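Local coordinates for protein putative polyketide synthase (Streptomyces coelicolor, PDB 1U0M) that builds 1,3,6,8-tetrahydroxynaphthalene from five malonyl-CoA units as a homodimeric type III polyketide synthase, feeding melanin and naphthoquinone biosynthesis, at residues V91-L101 and I200-R208; Y275-D286 and L292-R303. All coordinates share one frame; numbering follows the deposited sequence.

Interaction 1 (V91-L101 and I200-R208); sequences VIQRALDDAEL and IAAAVVRGR
Ile200 and Val91 meet through their CG2 methyls, 4.2 Å apart, where the last turns of helix 73-99 lie over strand 198-206 in the layered alpha-beta-alpha-beta-alpha thiolase fold. Portions 91-99 and 200-206 run at 27°, their axes 7.1 Å apart, a closeness consistent with the alanines on both. Ala202 is one of them: its methyl CB rests 3.7 Å from Val91 CG1 and 3.9 Å from Ala95 CB, with the backbone of Ile92 beside it. Val204, two residues on, uses both branches. With CG1 anti to the backbone N (chi1 -172°) and beside Ala99 CB, CG2 is turned under the helix by Ala95, 4.1 Å from Leu96 CD2, while Val204 CB presses on Ala99 CB at 3.5 Å, tighter than usual for two carbons. Ile106, from a loop, also touches Leu96 and Val204. Beyond this apolar seam the chemistry turns polar. A Schellman motif with Glu100 at C-prime ends the helix, and Arg206, whose NH2 is hydrogen-bonded to Gly209 O, makes a long salt bridge from NH1 to Glu100 OE1. Arg208 closes the contact: its NH2 gives a weak hydrogen bond to Glu100 O, 3.2 Å long and bent to 134°.

Interaction 2 (Y275-D286 and L292-R303); sequences YIVHAGGPRILD and LEVDPHAFRFSR
Tyr275, beside Ile276 of strand 276-278, reaches into segment 292-303. Tyr275 CB lies 4.1 Å from Ala298 CB. CG stands anti to the carbonyl carbon (chi1 -83°), which sends the ring toward Phe299 and Val294. Tyr275 CD2 approaches Phe299 CE2 at 3.7 Å in an offset edge-to-face pair, the tyrosine edge directed at the phenylalanine face with the planes at 87°. Val294 CG1 sits over one face of the tyrosine as a CH-pi contact, though the placement of this valine is less certain, and Leu292 CD2 meets CE2 in the ring plane. The tip, OH, is hydrogen-bonded to Ser270 O. A leucine here would probably leave that carbonyl without its hydroxyl mate and the face of Phe299 without the ring edge that meets it. Two residues on, Val277 O accepts from Ser302 OG at 2.6 Å, the donor 26° out of the carbonyl plane. Leu285 CD2 packs on Phe299 CB at 3.5 Å and lies over one face of the Arg303 guanidinium, which makes a long salt bridge with Asp286. The whole is a strand with its two following helices in the thiolase fold; His278, next after Val277, touches Cys146 and Asn311, consistent with the Cys-His-Asn triad of chalcone synthases.

Overall arrangement
Both contacts reach the same mixed sheet, yet they share no helix or strand: their centres are 25 Å apart and their nearest atoms about 11 Å. Interaction 1 lies in the N-terminal chalcone/stilbene synthase domain and joins a long helix to an inner strand, flanked by strands 11-18 and 167-175, across 98 intervening residues. Interaction 2, in the C-terminal one, is local, folding two successive helices back onto an outermost strand of the chain. The chemistry differs with the place in the fold. The first contact is buried, built on small aliphatic groups, with arginines confined to its end; the second, only partly buried, relies on aromatic rings and a serine hydroxyl, and lies near Cys146, the probable active-site cysteine.

Interaction 1 (V91-L101 and I200-R208)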
loop_
_atom_site.group_PDB
_atom_site.type_symbol
_atom_site.label_atom_id
_atom_site.label_comp_id
_atom_site.label_asym_id
_atom_site.label_seq_id
_atom_site.Cartn_x
_atom_site.Cartn_y
_atom_site.Cartn_z
ATOM N N VAL A 91 -3.075 1.158 21.490
ATOM C CA VAL A 91 -4.318 0.819 20.818
ATOM C C VAL A 91 -4.345 -0.607 20.302
ATOM O O VAL A 91 -5.353 -1.297 20.444
ATOM C CB VAL A 91 -4.605 1.792 19.658
ATOM C CG1 VAL A 91 -5.947 1.457 19.019
ATOM C CG2 VAL A 91 -4.608 3.223 20.183
ATOM N N ILE A 92 -3.249 -1.050 19.696
ATOM C CA ILE A 92 -3.181 -2.413 19.184
ATOM C C ILE A 92 -3.445 -3.370 20.343
ATOM O O ILE A 92 -4.213 -4.322 20.219
ATOM C CB ILE A 92 -1.794 -2.709 18.560
ATOM C CG1 ILE A 92 -1.703 -2.054 17.178
ATOM C CG2 ILE A 92 -1.573 -4.206 18.460
ATOM C CD1 ILE A 92 -0.349 -2.181 16.516
ATOM N N GLN A 93 -2.810 -3.092 21.477
ATOM C CA GLN A 93 -2.969 -3.910 22.673
ATOM C C GLN A 93 -4.443 -4.168 22.984
ATOM O O GLN A 93 -4.931 -5.296 22.879
ATOM C CB GLN A 93 -2.330 -3.215 23.869
ATOM C CG GLN A 93 -2.343 -4.062 25.106
ATOM C CD GLN A 93 -1.469 -5.289 24.953
ATOM O OE1 GLN A 93 -0.237 -5.193 24.963
ATOM N NE2 GLN A 93 -2.098 -6.453 24.795
ATOM N N ARG A 94 -5.141 -3.108 23.375
ATOM C CA ARG A 94 -6.551 -3.183 23.715
ATOM C C ARG A 94 -7.375 -3.905 22.663
ATOM O O ARG A 94 -8.467 -4.387 22.956
ATOM C CB ARG A 94 -7.101 -1.774 23.920
ATOM C CG ARG A 94 -6.600 -1.112 25.190
ATOM C CD ARG A 94 -6.360 0.355 24.970
ATOM N NE ARG A 94 -7.434 0.951 24.187
ATOM C CZ ARG A 94 -7.414 2.197 23.740
ATOM N NH1 ARG A 94 -6.370 2.973 24.005
ATOM N NH2 ARG A 94 -8.427 2.659 23.025
ATOM N N ALA A 95 -6.859 -3.973 21.440
ATOM C CA ALA A 95 -7.562 -4.650 20.357
ATOM C C ALA A 95 -7.303 -6.151 20.418
ATOM O O ALA A 95 -8.108 -6.945 19.938
ATOM C CB ALA A 95 -7.113 -4.096 19.008
ATOM N N LEU A 96 -6.164 -6.532 20.988
ATOM C CA LEU A 96 -5.811 -7.940 21.129
ATOM C C LEU A 96 -6.582 -8.470 22.331
ATOM O O LEU A 96 -7.220 -9.525 22.272
ATOM C CB LEU A 96 -4.309 -8.095 21.368
ATOM C CG LEU A 96 -3.405 -7.744 20.186
ATOM C CD1 LEU A 96 -1.946 -7.833 20.592
ATOM C CD2 LEU A 96 -3.697 -8.686 19.036
ATOM N N ASP A 97 -6.523 -7.710 23.420
ATOM C CA ASP A 97 -7.211 -8.069 24.647
ATOM C C ASP A 97 -8.689 -8.351 24.377
ATOM O O ASP A 97 -9.246 -9.313 24.902
ATOM C CB ASP A 97 -7.055 -6.946 25.674
ATOM C CG ASP A 97 -5.603 -6.721 26.079
ATOM O OD1 ASP A 97 -4.740 -7.525 25.669
ATOM O OD2 ASP A 97 -5.323 -5.748 26.811
ATOM N N ASP A 98 -9.318 -7.525 23.548
ATOM C CA ASP A 98 -10.731 -7.707 23.216
ATOM C C ASP A 98 -10.992 -8.958 22.381
ATOM O O ASP A 98 -11.918 -9.720 22.662
ATOM C CB ASP A 98 -11.263 -6.485 22.467
ATOM C CG ASP A 98 -11.565 -5.326 23.387
ATOM O OD1 ASP A 98 -10.695 -4.984 24.215
ATOM O OD2 ASP A 98 -12.671 -4.753 23.275
ATOM N N ALA A 99 -10.191 -9.164 21.342
ATOM C CA ALA A 99 -10.363 -10.336 20.492
ATOM C C ALA A 99 -9.787 -11.553 21.209
ATOM O O ALA A 99 -9.983 -12.696 20.792
ATOM C CB ALA A 99 -9.661 -10.122 19.160
ATOM N N GLU A 100 -9.079 -11.290 22.301
ATOM C CA GLU A 100 -8.462 -12.340 23.096
ATOM C C GLU A 100 -7.422 -13.107 22.287
ATOM O O GLU A 100 -7.655 -14.233 21.841
ATOM C CB GLU A 100 -9.540 -13.283 23.640
ATOM C CG GLU A 100 -10.586 -12.552 24.482
ATOM C CD GLU A 100 -11.653 -13.468 25.045
ATOM O OE1 GLU A 100 -12.204 -14.284 24.276
ATOM O OE2 GLU A 100 -11.952 -13.359 26.253
ATOM N N LEU A 101 -6.281 -12.451 22.089
ATOM C CA LEU A 101 -5.140 -12.998 21.369
ATOM C C LEU A 101 -3.919 -12.273 21.881
ATOM O O LEU A 101 -4.023 -11.230 22.524
ATOM C CB LEU A 101 -5.217 -12.732 19.863
ATOM C CG LEU A 101 -6.250 -13.381 18.951
ATOM C CD1 LEU A 101 -6.257 -14.869 19.201
ATOM C CD2 LEU A 101 -7.606 -12.768 19.194
ATOM N N ILE A 200 -6.638 7.030 15.751
ATOM C CA ILE A 200 -5.994 5.738 15.540
ATOM C C ILE A 200 -6.938 4.584 15.903
ATOM O O ILE A 200 -7.529 4.565 16.976
ATOM C CB ILE A 200 -4.718 5.615 16.394
ATOM C CG1 ILE A 200 -3.750 6.741 16.041
ATOM C CG2 ILE A 200 -4.063 4.246 16.160
ATOM C CD1 ILE A 200 -2.567 6.851 16.958
ATOM N N ALA A 201 -7.068 3.622 15.000
ATOM C CA ALA A 201 -7.931 2.475 15.243
ATOM C C ALA A 201 -7.204 1.172 14.952
ATOM O O ALA A 201 -6.382 1.098 14.033
ATOM C CB ALA A 201 -9.181 2.575 14.387
ATOM N N ALA A 202 -7.524 0.150 15.743
ATOM C CA ALA A 202 -6.932 -1.181 15.615
ATOM C C ALA A 202 -8.001 -2.208 15.957
ATOM O O ALA A 202 -8.619 -2.143 17.021
ATOM C CB ALA A 202 -5.746 -1.326 16.566
ATOM N N ALA A 203 -8.224 -3.151 15.052
ATOM C CA ALA A 203 -9.233 -4.174 15.269
ATOM C C ALA A 203 -8.740 -5.516 14.777
ATOM O O ALA A 203 -8.049 -5.604 13.764
ATOM C CB ALA A 203 -10.516 -3.799 14.552
ATOM N N VAL A 204 -9.098 -6.566 15.500
ATOM C CA VAL A 204 -8.679 -7.895 15.117
ATOM C C VAL A 204 -9.820 -8.602 14.416
ATOM O O VAL A 204 -10.990 -8.339 14.691
ATOM C CB VAL A 204 -8.264 -8.714 16.337
ATOM C CG1 VAL A 204 -7.635 -10.023 15.886
ATOM C CG2 VAL A 204 -7.299 -7.911 17.189
ATOM N N VAL A 205 -9.475 -9.479 13.483
ATOM C CA VAL A 205 -10.477 -10.245 12.769
ATOM C C VAL A 205 -10.074 -11.706 12.847
ATOM O O VAL A 205 -9.355 -12.216 11.988
ATOM C CB VAL A 205 -10.590 -9.817 11.297
ATOM C CG1 VAL A 205 -11.230 -8.441 11.209
ATOM C CG2 VAL A 205 -9.220 -9.807 10.657
ATOM N N ARG A 206 -10.528 -12.368 13.906
ATOM C CA ARG A 206 -10.224 -13.774 14.112
ATOM C C ARG A 206 -11.234 -14.612 13.342
ATOM O O ARG A 206 -12.442 -14.437 13.490
ATOM C CB ARG A 206 -10.269 -14.107 15.606
ATOM C CG ARG A 206 -11.637 -13.935 16.244
ATOM C CD ARG A 206 -11.553 -13.878 17.768
ATOM N NE ARG A 206 -12.371 -14.903 18.418
ATOM C CZ ARG A 206 -12.847 -14.810 19.659
ATOM N NH1 ARG A 206 -12.594 -13.737 20.398
ATOM N NH2 ARG A 206 -13.584 -15.791 20.163
ATOM N N GLY A 207 -10.726 -15.499 12.494
ATOM C CA GLY A 207 -11.595 -16.360 11.715
ATOM C C GLY A 207 -11.979 -17.554 12.560
ATOM O O GLY A 207 -13.012 -18.183 12.341
ATOM N N ARG A 208 -11.133 -17.847 13.544
ATOM C CA ARG A 208 -11.336 -18.963 14.460
ATOM C C ARG A 208 -12.763 -18.980 14.997
ATOM O O ARG A 208 -13.386 -20.038 15.103
ATOM C CB ARG A 208 -10.343 -18.862 15.626
ATOM C CG ARG A 208 -10.942 -18.385 16.948
ATOM C CD ARG A 208 -10.200 -17.185 17.501
ATOM N NE ARG A 208 -10.450 -16.996 18.927
ATOM C CZ ARG A 208 -9.974 -15.978 19.639
ATOM N NH1 ARG A 208 -9.231 -15.056 19.052
ATOM N NH2 ARG A 208 -10.229 -15.886 20.938
#

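Interaction 2 (Y275-D286 and L292-R303)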
loop_
_atom_site.group_PDB
_atom_site.type_symbol
_atom_site.label_atom_id
_atom_site.label_comp_id
_atom_site.label_asym_id
_atom_site.label_seq_id
_atom_site.Cartn_x
_atom_site.Cartn_y
_atom_site.Cartn_z
ATOM N N TYR A 275 -25.813 -0.701 10.035
ATOM C CA TYR A 275 -25.284 0.279 9.091
ATOM C C TYR A 275 -24.099 1.064 9.641
ATOM O O TYR A 275 -24.267 2.008 10.414
ATOM C CB TYR A 275 -26.374 1.255 8.652
ATOM C CG TYR A 275 -27.245 0.744 7.527
ATOM C CD1 TYR A 275 -28.256 -0.188 7.760
ATOM C CD2 TYR A 275 -27.055 1.194 6.222
ATOM C CE1 TYR A 275 -29.062 -0.659 6.715
ATOM C CE2 TYR A 275 -27.850 0.729 5.173
ATOM C CZ TYR A 275 -28.853 -0.194 5.426
ATOM O OH TYR A 275 -29.650 -0.623 4.385
ATOM N N ILE A 276 -22.900 0.663 9.231
ATOM C CA ILE A 276 -21.667 1.319 9.655
ATOM C C ILE A 276 -20.892 1.731 8.405
ATOM O O ILE A 276 -19.969 1.037 7.976
ATOM C CB ILE A 276 -20.797 0.366 10.508
ATOM C CG1 ILE A 276 -21.576 -0.083 11.748
ATOM C CG2 ILE A 276 -19.509 1.058 10.918
ATOM C CD1 ILE A 276 -21.955 1.045 12.681
ATOM N N VAL A 277 -21.281 2.859 7.818
ATOM C CA VAL A 277 -20.637 3.348 6.609
ATOM C C VAL A 277 -19.906 4.665 6.838
ATOM O O VAL A 277 -20.357 5.506 7.613
ATOM C CB VAL A 277 -21.663 3.567 5.485
ATOM C CG1 VAL A 277 -22.624 2.402 5.435
ATOM C CG2 VAL A 277 -22.408 4.867 5.703
ATOM N N HIS A 278 -18.776 4.841 6.157
ATOM C CA HIS A 278 -18.007 6.066 6.291
ATOM C C HIS A 278 -18.152 6.986 5.094
ATOM O O HIS A 278 -17.870 6.609 3.957
ATOM C CB HIS A 278 -16.520 5.774 6.504
ATOM C CG HIS A 278 -15.646 6.980 6.330
ATOM N ND1 HIS A 278 -15.936 8.196 6.911
ATOM C CD2 HIS A 278 -14.510 7.166 5.618
ATOM C CE1 HIS A 278 -15.017 9.079 6.561
ATOM N NE2 HIS A 278 -14.142 8.480 5.776
ATOM N N ALA A 279 -18.590 8.203 5.379
ATOM C CA ALA A 279 -18.760 9.231 4.369
ATOM C C ALA A 279 -18.284 10.527 5.024
ATOM O O ALA A 279 -18.573 10.781 6.197
ATOM C CB ALA A 279 -20.229 9.336 3.965
ATOM N N GLY A 280 -17.538 11.330 4.273
ATOM C CA GLY A 280 -17.033 12.579 4.810
ATOM C C GLY A 280 -18.117 13.609 5.047
ATOM O O GLY A 280 -18.742 14.093 4.107
ATOM N N GLY A 281 -18.344 13.951 6.309
ATOM C CA GLY A 281 -19.361 14.933 6.628
ATOM C C GLY A 281 -20.756 14.377 6.436
ATOM O O GLY A 281 -20.985 13.587 5.522
ATOM N N PRO A 282 -21.717 14.784 7.280
ATOM C CA PRO A 282 -23.105 14.319 7.203
ATOM C C PRO A 282 -23.786 14.619 5.876
ATOM O O PRO A 282 -24.800 14.005 5.542
ATOM C CB PRO A 282 -23.773 15.036 8.373
ATOM C CG PRO A 282 -23.003 16.317 8.456
ATOM C CD PRO A 282 -21.580 15.829 8.310
ATOM N N ARG A 283 -23.237 15.565 5.123
ATOM C CA ARG A 283 -23.826 15.913 3.839
ATOM C C ARG A 283 -23.840 14.665 2.968
ATOM O O ARG A 283 -24.898 14.190 2.558
ATOM C CB ARG A 283 -23.030 17.036 3.148
ATOM C CG ARG A 283 -21.583 16.699 2.766
ATOM C CD ARG A 283 -20.620 16.813 3.942
ATOM N NE ARG A 283 -20.502 18.187 4.429
ATOM C CZ ARG A 283 -20.082 19.212 3.693
ATOM N NH1 ARG A 283 -19.733 19.029 2.425
ATOM N NH2 ARG A 283 -20.014 20.427 4.223
ATOM N N ILE A 284 -22.651 14.130 2.715
ATOM C CA ILE A 284 -22.485 12.939 1.900
ATOM C C ILE A 284 -23.173 11.738 2.542
ATOM O O ILE A 284 -23.658 10.844 1.851
ATOM C CB ILE A 284 -20.987 12.624 1.710
ATOM C CG1 ILE A 284 -20.304 13.789 0.993
ATOM C CG2 ILE A 284 -20.815 11.336 0.927
ATOM C CD1 ILE A 284 -18.805 13.630 0.858
ATOM N N LEU A 285 -23.222 11.726 3.869
ATOM C CA LEU A 285 -23.847 10.625 4.587
ATOM C C LEU A 285 -25.362 10.659 4.438
ATOM O O LEU A 285 -26.014 9.615 4.428
ATOM C CB LEU A 285 -23.472 10.680 6.067
ATOM C CG LEU A 285 -23.724 9.408 6.879
ATOM C CD1 LEU A 285 -22.848 8.287 6.350
ATOM C CD2 LEU A 285 -23.418 9.666 8.344
ATOM N N ASP A 286 -25.922 11.860 4.319
ATOM C CA ASP A 286 -27.365 12.017 4.173
ATOM C C ASP A 286 -27.871 11.718 2.771
ATOM O O ASP A 286 -29.051 11.422 2.580
ATOM C CB ASP A 286 -27.797 13.423 4.583
ATOM C CG ASP A 286 -28.018 13.544 6.072
ATOM O OD1 ASP A 286 -28.738 12.689 6.629
ATOM O OD2 ASP A 286 -27.480 14.487 6.689
ATOM N N LEU A 292 -30.344 5.512 -1.152
ATOM C CA LEU A 292 -30.396 4.098 -0.788
ATOM C C LEU A 292 -31.779 3.831 -0.221
ATOM O O LEU A 292 -32.417 2.841 -0.568
ATOM C CB LEU A 292 -29.331 3.738 0.263
ATOM C CG LEU A 292 -28.969 2.252 0.276
ATOM C CD1 LEU A 292 -27.956 1.988 -0.825
ATOM C CD2 LEU A 292 -28.389 1.856 1.606
ATOM N N GLU A 293 -32.231 4.720 0.660
ATOM C CA GLU A 293 -33.560 4.623 1.254
ATOM C C GLU A 293 -33.655 3.777 2.506
ATOM O O GLU A 293 -34.534 2.938 2.639
ATOM C CB GLU A 293 -34.563 4.104 0.214
ATOM C CG GLU A 293 -34.465 4.799 -1.139
ATOM C CD GLU A 293 -35.257 4.107 -2.213
ATOM O OE1 GLU A 293 -35.268 2.861 -2.242
ATOM O OE2 GLU A 293 -35.858 4.806 -3.049
ATOM N N VAL A 294 -32.729 4.014 3.420
ATOM C CA VAL A 294 -32.732 3.326 4.688
ATOM C C VAL A 294 -33.480 4.327 5.550
ATOM O O VAL A 294 -34.700 4.495 5.433
ATOM C CB VAL A 294 -31.299 3.079 5.208
ATOM C CG1 VAL A 294 -31.322 2.653 6.665
ATOM C CG2 VAL A 294 -30.650 2.020 4.374
ATOM N N ASP A 295 -32.738 5.035 6.378
ATOM C CA ASP A 295 -33.313 6.028 7.258
ATOM C C ASP A 295 -32.131 6.877 7.670
ATOM O O ASP A 295 -30.985 6.383 7.705
ATOM C CB ASP A 295 -34.032 5.349 8.458
ATOM C CG ASP A 295 -33.108 4.569 9.370
ATOM O OD1 ASP A 295 -32.187 5.182 9.927
ATOM O OD2 ASP A 295 -33.298 3.345 9.559
ATOM N N PRO A 296 -32.349 8.177 7.919
ATOM C CA PRO A 296 -31.167 8.968 8.322
ATOM C C PRO A 296 -30.461 8.301 9.515
ATOM O O PRO A 296 -29.308 7.886 9.433
ATOM C CB PRO A 296 -31.734 10.336 8.692
ATOM C CG PRO A 296 -33.205 10.271 8.447
ATOM C CD PRO A 296 -33.615 8.924 7.995
ATOM N N HIS A 297 -31.217 8.195 10.603
ATOM C CA HIS A 297 -30.826 7.603 11.880
ATOM C C HIS A 297 -30.011 6.316 11.777
ATOM O O HIS A 297 -29.402 5.894 12.753
ATOM C CB HIS A 297 -32.103 7.332 12.698
ATOM C CG HIS A 297 -31.851 6.844 14.091
ATOM N ND1 HIS A 297 -31.281 7.639 15.065
ATOM C CD2 HIS A 297 -32.112 5.650 14.681
ATOM C CE1 HIS A 297 -31.208 6.956 16.195
ATOM N NE2 HIS A 297 -31.707 5.749 15.990
ATOM N N ALA A 298 -29.996 5.705 10.599
ATOM C CA ALA A 298 -29.266 4.460 10.397
ATOM C C ALA A 298 -27.774 4.636 10.626
ATOM O O ALA A 298 -27.132 3.803 11.270
ATOM C CB ALA A 298 -29.520 3.928 8.991
ATOM N N PHE A 299 -27.229 5.723 10.091
ATOM C CA PHE A 299 -25.806 6.014 10.231
ATOM C C PHE A 299 -25.593 6.884 11.454
ATOM O O PHE A 299 -24.939 7.924 11.383
ATOM C CB PHE A 299 -25.288 6.737 8.990
ATOM C CG PHE A 299 -25.921 6.274 7.720
ATOM C CD1 PHE A 299 -27.097 6.858 7.264
ATOM C CD2 PHE A 299 -25.374 5.219 7.005
ATOM C CE1 PHE A 299 -27.722 6.396 6.112
ATOM C CE2 PHE A 299 -25.991 4.747 5.852
ATOM C CZ PHE A 299 -27.168 5.337 5.405
ATOM N N ARG A 300 -26.162 6.452 12.573
ATOM C CA ARG A 300 -26.049 7.175 13.830
ATOM C C ARG A 300 -24.633 7.082 14.383
ATOM O O ARG A 300 -24.120 8.040 14.963
ATOM C CB ARG A 300 -27.039 6.600 14.850
ATOM C CG ARG A 300 -26.878 7.165 16.256
ATOM C CD ARG A 300 -27.968 6.690 17.222
ATOM N NE ARG A 300 -27.896 5.264 17.542
ATOM C CZ ARG A 300 -28.356 4.287 16.764
ATOM N NH1 ARG A 300 -28.931 4.574 15.603
ATOM N NH2 ARG A 300 -28.246 3.023 17.153
ATOM N N PHE A 301 -24.013 5.921 14.195
ATOM C CA PHE A 301 -22.660 5.667 14.687
ATOM C C PHE A 301 -21.598 6.393 13.873
ATOM O O PHE A 301 -20.643 6.933 14.426
ATOM C CB PHE A 301 -22.400 4.159 14.686
ATOM C CG PHE A 301 -23.323 3.396 15.589
ATOM C CD1 PHE A 301 -23.083 3.334 16.960
ATOM C CD2 PHE A 301 -24.465 2.786 15.082
ATOM C CE1 PHE A 301 -23.967 2.682 17.811
ATOM C CE2 PHE A 301 -25.355 2.130 15.925
ATOM C CZ PHE A 301 -25.103 2.079 17.293
ATOM N N SER A 302 -21.772 6.408 12.559
ATOM C CA SER A 302 -20.831 7.088 11.686
ATOM C C SER A 302 -20.876 8.572 12.021
ATOM O O SER A 302 -19.850 9.191 12.318
ATOM C CB SER A 302 -21.230 6.888 10.223
ATOM O OG SER A 302 -21.507 5.524 9.952
ATOM N N ARG A 303 -22.081 9.131 11.984
ATOM C CA ARG A 303 -22.275 10.541 12.272
ATOM C C ARG A 303 -21.750 10.911 13.657
ATOM O O ARG A 303 -21.353 12.052 13.889
ATOM C CB ARG A 303 -23.759 10.905 12.145
ATOM C CG ARG A 303 -24.005 12.404 12.032
ATOM C CD ARG A 303 -25.434 12.752 11.606
ATOM N NE ARG A 303 -25.765 12.266 10.266
ATOM C CZ ARG A 303 -26.207 11.040 9.999
ATOM N NH1 ARG A 303 -26.379 10.166 10.982
ATOM N NH2 ARG A 303 -26.469 10.685 8.745
#